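Local coordinates for exotoxin A (Pseudomonas aeruginosa, PDB 1IKP), which transfers ADP-ribose from NAD, in all likelihood to elongation factor 2 of eukaryotic cells, which would stop protein synthesis in the host, at residues Leu102-His107 with Ser188-Gly193. The protein carries 2 engineered substitutions. Residues are numbered along the deposited sequence; the frame is centred on the assembly and turned at random.
Sequences LVPIGH and SEWASG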
loop_
_atom_site.group_PDB
_atom_site.type_symbol
_atom_site.label_atom_id
_atom_site.label_comp_id
_atom_site.label_asym_id
_atom_site.label_seq_id
_atom_site.Cartn_x
_atom_site.Cartn_y
_atom_site.Cartn_z
ATOM N N LEU A 102 -5.620 -16.285 8.212
ATOM C CA LEU A 102 -6.107 -16.582 6.877
ATOM C C LEU A 102 -5.077 -17.379 6.100
ATOM O O LEU A 102 -3.900 -16.989 6.015
ATOM C CB LEU A 102 -6.397 -15.282 6.110
ATOM C CG LEU A 102 -7.209 -14.199 6.818
ATOM C CD1 LEU A 102 -7.386 -13.001 5.908
ATOM C CD2 LEU A 102 -8.556 -14.769 7.243
ATOM N N VAL A 103 -5.530 -18.492 5.527
ATOM C CA VAL A 103 -4.666 -19.347 4.710
ATOM C C VAL A 103 -5.252 -19.362 3.291
ATOM O O VAL A 103 -6.385 -19.808 3.088
ATOM C CB VAL A 103 -4.608 -20.785 5.275
ATOM C CG1 VAL A 103 -3.672 -21.663 4.410
ATOM C CG2 VAL A 103 -4.118 -20.739 6.727
ATOM N N PRO A 104 -4.495 -18.859 2.296
ATOM C CA PRO A 104 -5.018 -18.849 0.931
ATOM C C PRO A 104 -4.864 -20.224 0.316
ATOM O O PRO A 104 -3.987 -20.991 0.705
ATOM C CB PRO A 104 -4.172 -17.774 0.252
ATOM C CG PRO A 104 -2.821 -17.984 0.883
ATOM C CD PRO A 104 -3.152 -18.241 2.358
ATOM N N ILE A 105 -5.760 -20.538 -0.620
ATOM C CA ILE A 105 -5.703 -21.821 -1.312
ATOM C C ILE A 105 -5.851 -21.543 -2.806
ATOM O O ILE A 105 -6.473 -20.563 -3.223
ATOM C CB ILE A 105 -6.798 -22.824 -0.799
ATOM C CG1 ILE A 105 -8.190 -22.215 -0.924
ATOM C CG2 ILE A 105 -6.493 -23.238 0.642
ATOM C CD1 ILE A 105 -9.301 -23.168 -0.478
ATOM N N GLY A 106 -5.233 -22.395 -3.613
ATOM C CA GLY A 106 -5.284 -22.209 -5.051
ATOM C C GLY A 106 -3.896 -22.348 -5.648
ATOM O O GLY A 106 -2.894 -22.207 -4.946
ATOM N N HIS A 107 -3.840 -22.622 -6.946
ATOM C CA HIS A 107 -2.580 -22.815 -7.665
ATOM C C HIS A 107 -1.576 -21.659 -7.702
ATOM O O HIS A 107 -0.370 -21.895 -7.632
ATOM C CB HIS A 107 -2.883 -23.253 -9.099
ATOM C CG HIS A 107 -3.561 -24.586 -9.189
ATOM N ND1 HIS A 107 -4.135 -25.052 -10.352
ATOM C CD2 HIS A 107 -3.746 -25.557 -8.263
ATOM C CE1 HIS A 107 -4.646 -26.252 -10.138
ATOM N NE2 HIS A 107 -4.423 -26.581 -8.878
ATOM N N SER A 188 -5.345 -9.322 -5.714
ATOM C CA SER A 188 -5.069 -7.961 -5.275
ATOM C C SER A 188 -5.680 -7.593 -3.921
ATOM O O SER A 188 -5.052 -6.895 -3.128
ATOM C CB SER A 188 -5.521 -6.952 -6.340
ATOM O OG SER A 188 -6.885 -7.132 -6.655
ATOM N N GLU A 189 -6.892 -8.061 -3.640
ATOM C CA GLU A 189 -7.531 -7.730 -2.377
ATOM C C GLU A 189 -6.753 -8.277 -1.176
ATOM O O GLU A 189 -6.684 -7.635 -0.132
ATOM C CB GLU A 189 -8.970 -8.278 -2.359
ATOM C CG GLU A 189 -9.901 -7.680 -3.433
ATOM C CD GLU A 189 -9.868 -8.428 -4.766
ATOM O OE1 GLU A 189 -9.015 -9.322 -4.970
ATOM O OE2 GLU A 189 -10.719 -8.112 -5.631
ATOM N N TRP A 190 -6.171 -9.456 -1.355
ATOM C CA TRP A 190 -5.400 -10.141 -0.315
ATOM C C TRP A 190 -4.301 -9.252 0.271
ATOM O O TRP A 190 -4.045 -9.273 1.467
ATOM C CB TRP A 190 -4.805 -11.426 -0.908
ATOM C CG TRP A 190 -3.897 -12.203 -0.003
ATOM C CD1 TRP A 190 -2.520 -12.158 0.043
ATOM C CD2 TRP A 190 -4.293 -13.164 0.984
ATOM N NE1 TRP A 190 -2.052 -13.027 0.990
ATOM C CE2 TRP A 190 -3.113 -13.659 1.585
ATOM C CE3 TRP A 190 -5.538 -13.658 1.425
ATOM C CZ2 TRP A 190 -3.140 -14.612 2.600
ATOM C CZ3 TRP A 190 -5.559 -14.612 2.436
ATOM C CH2 TRP A 190 -4.363 -15.077 3.014
ATOM N N ALA A 191 -3.688 -8.434 -0.568
ATOM C CA ALA A 191 -2.596 -7.581 -0.120
ATOM C C ALA A 191 -3.030 -6.184 0.338
ATOM O O ALA A 191 -2.220 -5.402 0.844
ATOM C CB ALA A 191 -1.554 -7.477 -1.240
ATOM N N SER A 192 -4.311 -5.866 0.191
ATOM C CA SER A 192 -4.788 -4.540 0.564
ATOM C C SER A 192 -5.839 -4.584 1.645
ATOM O O SER A 192 -6.125 -5.637 2.201
ATOM C CB SER A 192 -5.395 -3.823 -0.649
ATOM O OG SER A 192 -6.636 -4.431 -0.991
ATOM N N GLY A 193 -6.416 -3.428 1.943
ATOM C CA GLY A 193 -7.443 -3.377 2.964
ATOM C C GLY A 193 -8.678 -4.153 2.535
ATOM O O GLY A 193 -9.488 -4.550 3.382
#
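The indole NE1 of Trp190, whose ring lies against Leu102 and Pro104, is hydrogen-bonded to Asn112 OD1 at the start of strand 112-120, so the polar edge of this buried ring is satisfied, while Leu102 and Pro104 pack on its six-membered half. Pro104 covers one face: its CB stands 4.0 Å from the centroid of the Trp190 six-membered ring, 17° off the normal, a CH-pi contact. The two side chains cross at about a right angle, and Pro104 CD lies 3.5 Å from Trp190 CH2 near the rim. Leu102 meets the far end of the indole, with CB 3.7 Å from CH2 of Trp190; its carbonyl O approaches the same carbon near the ring plane, at 3.6 Å. Strand 97-106 runs between strands 40-49 and 112-120 in the beta sandwich of the receptor-binding domain, which has a concanavalin-like fold. Leu102 and Pro104 share the face turned to the short, weakly bonded helix around 188-191, whereas Val103 points away from it. In Trp190, CG is anti to the backbone N (chi1 176°), which carries the indole across to the strand, although Trp190 CA lies 8.8 Å from Pro104 CA. Val42, Lys114, Pro110 and Glu270 also touch the Trp190 side chain.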